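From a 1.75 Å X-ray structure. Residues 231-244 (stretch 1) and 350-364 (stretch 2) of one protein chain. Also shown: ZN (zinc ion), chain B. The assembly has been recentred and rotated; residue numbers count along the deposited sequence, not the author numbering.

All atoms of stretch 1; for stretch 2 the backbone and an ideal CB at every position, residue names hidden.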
# COMPACT_ATOMS: atom_id res chain seq x y z
N LEU A 231 -2.64 0.38 0.95
CA LEU A 231 -2.20 0.48 2.34
C LEU A 231 -2.72 -0.72 3.14
O LEU A 231 -2.14 -1.11 4.14
CB LEU A 231 -2.67 1.80 2.98
CG LEU A 231 -2.05 3.08 2.40
CD1 LEU A 231 -2.60 4.30 3.14
CD2 LEU A 231 -0.52 3.03 2.54
N ASN A 232 -3.84 -1.30 2.69
CA ASN A 232 -4.38 -2.47 3.37
C ASN A 232 -3.44 -3.65 3.15
O ASN A 232 -3.22 -4.45 4.06
CB ASN A 232 -5.78 -2.80 2.86
CG ASN A 232 -6.80 -1.77 3.30
OD1 ASN A 232 -6.57 -1.03 4.26
ND2 ASN A 232 -7.94 -1.72 2.61
N HIS A 233 -2.90 -3.78 1.94
CA HIS A 233 -1.96 -4.86 1.67
C HIS A 233 -0.75 -4.64 2.58
O HIS A 233 -0.20 -5.59 3.15
CB HIS A 233 -1.50 -4.86 0.21
CG HIS A 233 -2.53 -5.35 -0.75
ND1 HIS A 233 -3.15 -6.58 -0.60
CD2 HIS A 233 -3.04 -4.80 -1.87
CE1 HIS A 233 -4.00 -6.76 -1.61
NE2 HIS A 233 -3.94 -5.70 -2.39
N ALA A 234 -0.34 -3.38 2.73
CA ALA A 234 0.80 -3.04 3.58
C ALA A 234 0.52 -3.40 5.03
O ALA A 234 1.43 -3.81 5.76
CB ALA A 234 1.14 -1.55 3.45
N MET A 235 -0.72 -3.23 5.46
CA MET A 235 -1.10 -3.58 6.83
C MET A 235 -0.94 -5.08 7.03
O MET A 235 -0.37 -5.53 8.03
CB MET A 235 -2.55 -3.17 7.11
CG MET A 235 -2.74 -1.69 7.36
SD MET A 235 -2.19 -1.19 9.02
CE MET A 235 -3.71 -1.38 9.94
N HIS A 236 -1.43 -5.86 6.08
CA HIS A 236 -1.33 -7.31 6.17
C HIS A 236 0.15 -7.72 6.21
O HIS A 236 0.53 -8.60 6.98
CB HIS A 236 -2.01 -7.97 4.97
CG HIS A 236 -3.44 -7.57 4.80
ND1 HIS A 236 -4.11 -7.70 3.60
CD2 HIS A 236 -4.34 -7.05 5.67
CE1 HIS A 236 -5.35 -7.27 3.74
NE2 HIS A 236 -5.52 -6.88 4.99
N ASN A 237 0.96 -7.06 5.39
CA ASN A 237 2.39 -7.35 5.32
C ASN A 237 3.14 -6.97 6.59
O ASN A 237 4.04 -7.68 7.03
CB ASN A 237 3.05 -6.61 4.14
CG ASN A 237 2.58 -7.11 2.79
OD1 ASN A 237 2.16 -8.26 2.65
ND2 ASN A 237 2.66 -6.25 1.78
N LEU A 238 2.78 -5.83 7.16
CA LEU A 238 3.43 -5.35 8.38
C LEU A 238 3.14 -6.26 9.57
O LEU A 238 4.03 -6.55 10.37
CB LEU A 238 2.96 -3.93 8.70
CG LEU A 238 3.47 -3.33 10.01
CD1 LEU A 238 5.00 -3.36 10.04
CD2 LEU A 238 2.95 -1.90 10.15
N TYR A 239 1.89 -6.72 9.68
CA TYR A 239 1.50 -7.58 10.79
C TYR A 239 1.70 -9.07 10.53
O TYR A 239 1.32 -9.91 11.34
CB TYR A 239 0.05 -7.27 11.17
CG TYR A 239 -0.07 -5.93 11.85
CD1 TYR A 239 0.19 -5.79 13.22
CD2 TYR A 239 -0.37 -4.78 11.12
CE1 TYR A 239 0.15 -4.55 13.84
CE2 TYR A 239 -0.41 -3.53 11.73
CZ TYR A 239 -0.14 -3.42 13.09
OH TYR A 239 -0.17 -2.18 13.69
N GLY A 240 2.31 -9.38 9.39
CA GLY A 240 2.62 -10.76 9.05
C GLY A 240 1.45 -11.70 8.82
O GLY A 240 1.55 -12.89 9.12
N ILE A 241 0.36 -11.18 8.28
CA ILE A 241 -0.81 -12.01 8.02
C ILE A 241 -1.19 -12.06 6.55
O ILE A 241 -2.32 -12.42 6.20
CB ILE A 241 -2.03 -11.54 8.84
CG1 ILE A 241 -2.41 -10.11 8.45
CG2 ILE A 241 -1.71 -11.62 10.33
CD1 ILE A 241 -3.76 -9.67 8.96
N ALA A 242 -0.25 -11.72 5.67
CA ALA A 242 -0.52 -11.75 4.23
C ALA A 242 -0.82 -13.18 3.79
O ALA A 242 -0.21 -14.13 4.27
CB ALA A 242 0.69 -11.21 3.46
N ILE A 243 -1.78 -13.32 2.87
CA ILE A 243 -2.15 -14.63 2.35
C ILE A 243 -1.36 -14.87 1.07
O ILE A 243 -1.30 -13.99 0.21
CB ILE A 243 -3.65 -14.70 2.00
CG1 ILE A 243 -4.50 -14.29 3.21
CG2 ILE A 243 -4.01 -16.12 1.54
CD1 ILE A 243 -4.37 -15.20 4.40
N PRO A 244 -0.73 -16.05 0.92
CA PRO A 244 0.05 -16.34 -0.28
C PRO A 244 -0.77 -16.10 -1.55
O PRO A 244 -1.97 -16.37 -1.58
CB PRO A 244 0.43 -17.80 -0.10
CG PRO A 244 0.54 -17.93 1.39
CD PRO A 244 -0.69 -17.19 1.86
N UNK A 350 -7.67 -8.25 16.89
CA UNK A 350 -6.69 -7.64 16.00
C UNK A 350 -6.83 -8.18 14.59
O UNK A 350 -6.89 -7.42 13.61
CB UNK A 350 -5.27 -7.88 16.52
N UNK A 351 -6.90 -9.51 14.47
CA UNK A 351 -7.03 -10.13 13.16
C UNK A 351 -8.27 -9.62 12.44
O UNK A 351 -8.23 -9.36 11.23
CB UNK A 351 -7.08 -11.65 13.29
N UNK A 352 -9.37 -9.48 13.17
CA UNK A 352 -10.61 -9.00 12.57
C UNK A 352 -10.46 -7.57 12.08
O UNK A 352 -10.93 -7.22 10.99
CB UNK A 352 -11.76 -9.09 13.57
N UNK A 353 -9.80 -6.73 12.87
CA UNK A 353 -9.56 -5.34 12.48
C UNK A 353 -8.79 -5.28 11.17
O UNK A 353 -9.19 -4.59 10.23
CB UNK A 353 -8.80 -4.59 13.58
N UNK A 354 -7.68 -6.00 11.13
CA UNK A 354 -6.80 -6.01 9.96
C UNK A 354 -7.39 -6.57 8.67
O UNK A 354 -6.98 -6.17 7.58
CB UNK A 354 -5.55 -6.82 10.30
N UNK A 355 -8.35 -7.48 8.79
CA UNK A 355 -8.94 -8.10 7.61
C UNK A 355 -10.38 -7.73 7.27
O UNK A 355 -10.81 -7.93 6.14
CB UNK A 355 -8.87 -9.62 7.78
N UNK A 356 -11.11 -7.18 8.23
CA UNK A 356 -12.50 -6.83 7.97
C UNK A 356 -12.93 -5.40 8.27
O UNK A 356 -13.99 -4.97 7.82
CB UNK A 356 -13.39 -7.77 8.78
N UNK A 357 -12.12 -4.66 9.03
CA UNK A 357 -12.45 -3.27 9.34
C UNK A 357 -11.63 -2.31 8.47
O UNK A 357 -12.16 -1.36 7.90
CB UNK A 357 -12.20 -2.98 10.82
N UNK A 358 -10.33 -2.57 8.37
CA UNK A 358 -9.46 -1.76 7.53
C UNK A 358 -9.57 -2.33 6.11
O UNK A 358 -8.69 -3.06 5.66
CB UNK A 358 -8.02 -1.77 8.04
N UNK A 359 -10.67 -1.99 5.43
CA UNK A 359 -10.93 -2.47 4.08
C UNK A 359 -11.42 -1.35 3.18
O UNK A 359 -12.03 -0.39 3.65
CB UNK A 359 -11.95 -3.61 4.11
N UNK A 360 -11.17 -1.48 1.88
CA UNK A 360 -11.60 -0.48 0.90
C UNK A 360 -13.11 -0.25 1.00
O UNK A 360 -13.59 0.89 1.00
CB UNK A 360 -11.22 -0.92 -0.52
N UNK A 361 -13.85 -1.35 1.06
CA UNK A 361 -15.31 -1.32 1.15
C UNK A 361 -15.78 -0.48 2.33
O UNK A 361 -16.73 0.30 2.21
CB UNK A 361 -15.86 -2.74 1.27
N UNK A 362 -15.13 -0.65 3.48
CA UNK A 362 -15.50 0.10 4.67
C UNK A 362 -15.11 1.57 4.52
O UNK A 362 -15.85 2.46 4.93
CB UNK A 362 -14.84 -0.50 5.91
N UNK A 363 -13.95 1.82 3.92
CA UNK A 363 -13.52 3.21 3.74
C UNK A 363 -14.51 3.99 2.88
O UNK A 363 -14.79 5.15 3.15
CB UNK A 363 -12.13 3.26 3.11
N UNK A 364 -15.03 3.35 1.83
CA UNK A 364 -15.98 4.03 0.94
C UNK A 364 -17.16 4.57 1.73
O UNK A 364 -17.64 5.67 1.46
CB UNK A 364 -16.47 3.08 -0.15
ZN ZN B . -5.05 -5.19 -4.07

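Residues 231-238 form a helix that the helix including position 350 crosses nearly antiparallel, at 156° between directions and 9.9 Å between axes at closest approach.

Position 350 points its CB toward stretch 1, yet nothing there lies within 5.5 Å of it, so the space admits a medium or large apolar group. It is Leu-350, which stays at the margin of the contact.

At position 351 CA-to-CB runs sideways, again with no near neighbour; only a long side chain could reach Ile-241 and Ile-243, and a polar tip could also find the carbonyl of Ile-241, which takes no backbone hydrogen bond within stretch 1. Several long residues would serve. The deposited Tyr-351 brings CE1 to 4.1 Å from Ile-241 CG2, while its OH is 2.7 Å from a water that in turn donates to Ile-241 O, also at 2.7 Å.

Positions 352 and 353 are out of reach and leave the choice open; they are Asn-352 and Glu-353.

Position 354 is the tightest fit. Its ideal CB points toward stretch 1 and lies 3.6 Å from Ile-241 CD1, with Met-235 and Tyr-239 beyond, an apolar setting for leucine, isoleucine or methionine. Leu-354 has the largest area covered by stretch 1: CD1 packs 3.6 Å from Tyr-239 CB and CD2 3.7 Å from Met-235 CE. Its backbone matters as well, since His-236 NE2 gives a weak hydrogen bond to Leu-354 O at 3.1 Å, along the edge of the imidazole.

At position 355 CB points sideways, 5.2 Å from Ile-241 CD1 and 5.1 Å from His-236 NE2, so a small or beta-branched residue would suit. Thr-355 places CG2 3.9 Å from Ile-241 CD1 and turns OG1 back to its own helix, donating to Tyr-351 O at 2.8 Å.

Positions 356 and 357 have open space as far as stretch 1 is concerned; they are Gln-356 and Ile-357.

Position 358 again points toward stretch 1, its ideal CB 4.7 Å from Met-235 CE and 4.1 Å from Asn-232 OD1. A large apolar group could cover the methionine methyl. Phe-358 does so with a ring face: Met-235 CE sits 4.0 Å from the ring centroid, only 12° off the normal. A water donates to Phe-358 O at 2.8 Å and lies 2.8 Å from His-236 NE2, linking the stretches.

Position 359 points away and directly precedes a helix, where serine, threonine, aspartate or asparagine commonly cap. Thr-359 OG1 accepts from the backbone N of position 362 at 3.2 Å, capping the helix.

Position 360 runs sideways, its ideal CB 4.6 Å from Asn-232 ND2; polar residues are plausible, and Glu-360 makes little contact. Positions 361 and 362 are out of reach. They are Phe-361 and Asn-362, whose ND2 donates to Ile-357 O at 2.8 Å.

Position 363 points toward stretch 1 from a distance, and Asn-232 OD1 offers an acceptor to a long donor. Tyr-363 meets it, its OH donating to Asn-232 OD1 at 2.7 Å. Position 364, out of reach, is Ala-364.

Stretch 2 350-364: LYNELTQIFTEFNYA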
# COMPACT_ATOMS: atom_id res chain seq x y z
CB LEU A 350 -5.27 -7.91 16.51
CG LEU A 350 -4.13 -7.44 15.61
CD1 LEU A 350 -4.22 -5.93 15.41
CD2 LEU A 350 -2.79 -7.81 16.24
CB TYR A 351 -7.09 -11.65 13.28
CG TYR A 351 -6.89 -12.37 11.96
CD1 TYR A 351 -5.61 -12.64 11.48
CD2 TYR A 351 -7.98 -12.76 11.19
CE1 TYR A 351 -5.42 -13.29 10.27
CE2 TYR A 351 -7.80 -13.41 9.96
CZ TYR A 351 -6.52 -13.67 9.51
OH TYR A 351 -6.34 -14.31 8.30
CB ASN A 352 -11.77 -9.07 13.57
CG ASN A 352 -13.08 -8.63 12.96
OD1 ASN A 352 -13.59 -7.56 13.27
ND2 ASN A 352 -13.63 -9.46 12.08
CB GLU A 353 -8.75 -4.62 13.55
CG GLU A 353 -9.54 -4.11 14.74
CD GLU A 353 -8.64 -3.53 15.80
OE1 GLU A 353 -7.62 -2.90 15.44
OE2 GLU A 353 -8.95 -3.69 17.00
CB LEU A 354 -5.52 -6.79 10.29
CG LEU A 354 -4.69 -6.25 11.46
CD1 LEU A 354 -3.53 -7.19 11.73
CD2 LEU A 354 -4.19 -4.85 11.12
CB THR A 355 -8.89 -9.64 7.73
OG1 THR A 355 -9.59 -10.05 8.92
CG2 THR A 355 -7.45 -10.13 7.80
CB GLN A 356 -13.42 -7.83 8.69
CG GLN A 356 -13.25 -9.24 8.16
CD GLN A 356 -14.33 -10.20 8.62
OE1 GLN A 356 -15.49 -9.82 8.77
NE2 GLN A 356 -13.95 -11.45 8.84
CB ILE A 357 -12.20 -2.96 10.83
CG1 ILE A 357 -13.12 -3.83 11.69
CG2 ILE A 357 -12.45 -1.48 11.10
CD1 ILE A 357 -13.00 -3.59 13.18
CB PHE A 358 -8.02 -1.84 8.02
CG PHE A 358 -7.76 -1.03 9.26
CD1 PHE A 358 -7.66 0.36 9.19
CD2 PHE A 358 -7.63 -1.65 10.50
CE1 PHE A 358 -7.44 1.12 10.34
CE2 PHE A 358 -7.41 -0.89 11.66
CZ PHE A 358 -7.32 0.49 11.58
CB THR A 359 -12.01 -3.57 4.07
OG1 THR A 359 -13.27 -3.00 4.46
CG2 THR A 359 -11.66 -4.70 5.04
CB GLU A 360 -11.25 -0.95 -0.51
CG GLU A 360 -11.58 0.06 -1.60
CD GLU A 360 -11.41 -0.53 -2.99
OE1 GLU A 360 -10.44 -1.29 -3.20
OE2 GLU A 360 -12.24 -0.22 -3.88
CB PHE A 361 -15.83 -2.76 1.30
CG PHE A 361 -17.32 -2.87 1.19
CD1 PHE A 361 -17.94 -2.95 -0.05
CD2 PHE A 361 -18.11 -2.90 2.33
CE1 PHE A 361 -19.32 -3.05 -0.16
CE2 PHE A 361 -19.50 -2.99 2.24
CZ PHE A 361 -20.10 -3.07 0.98
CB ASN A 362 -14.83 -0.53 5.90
CG ASN A 362 -15.43 -0.04 7.21
OD1 ASN A 362 -16.60 0.32 7.28
ND2 ASN A 362 -14.62 -0.04 8.27
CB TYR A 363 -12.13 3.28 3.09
CG TYR A 363 -11.03 2.55 3.83
CD1 TYR A 363 -11.05 2.44 5.23
CD2 TYR A 363 -9.96 1.98 3.14
CE1 TYR A 363 -10.02 1.78 5.91
CE2 TYR A 363 -8.93 1.33 3.82
CZ TYR A 363 -8.97 1.23 5.20
OH TYR A 363 -7.95 0.58 5.86
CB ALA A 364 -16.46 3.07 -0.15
O HOH W 1 -7.95 -5.52 4.56
O HOH W 2 -3.80 -14.33 7.44
O HOH W 3 -3.81 -4.25 -5.46
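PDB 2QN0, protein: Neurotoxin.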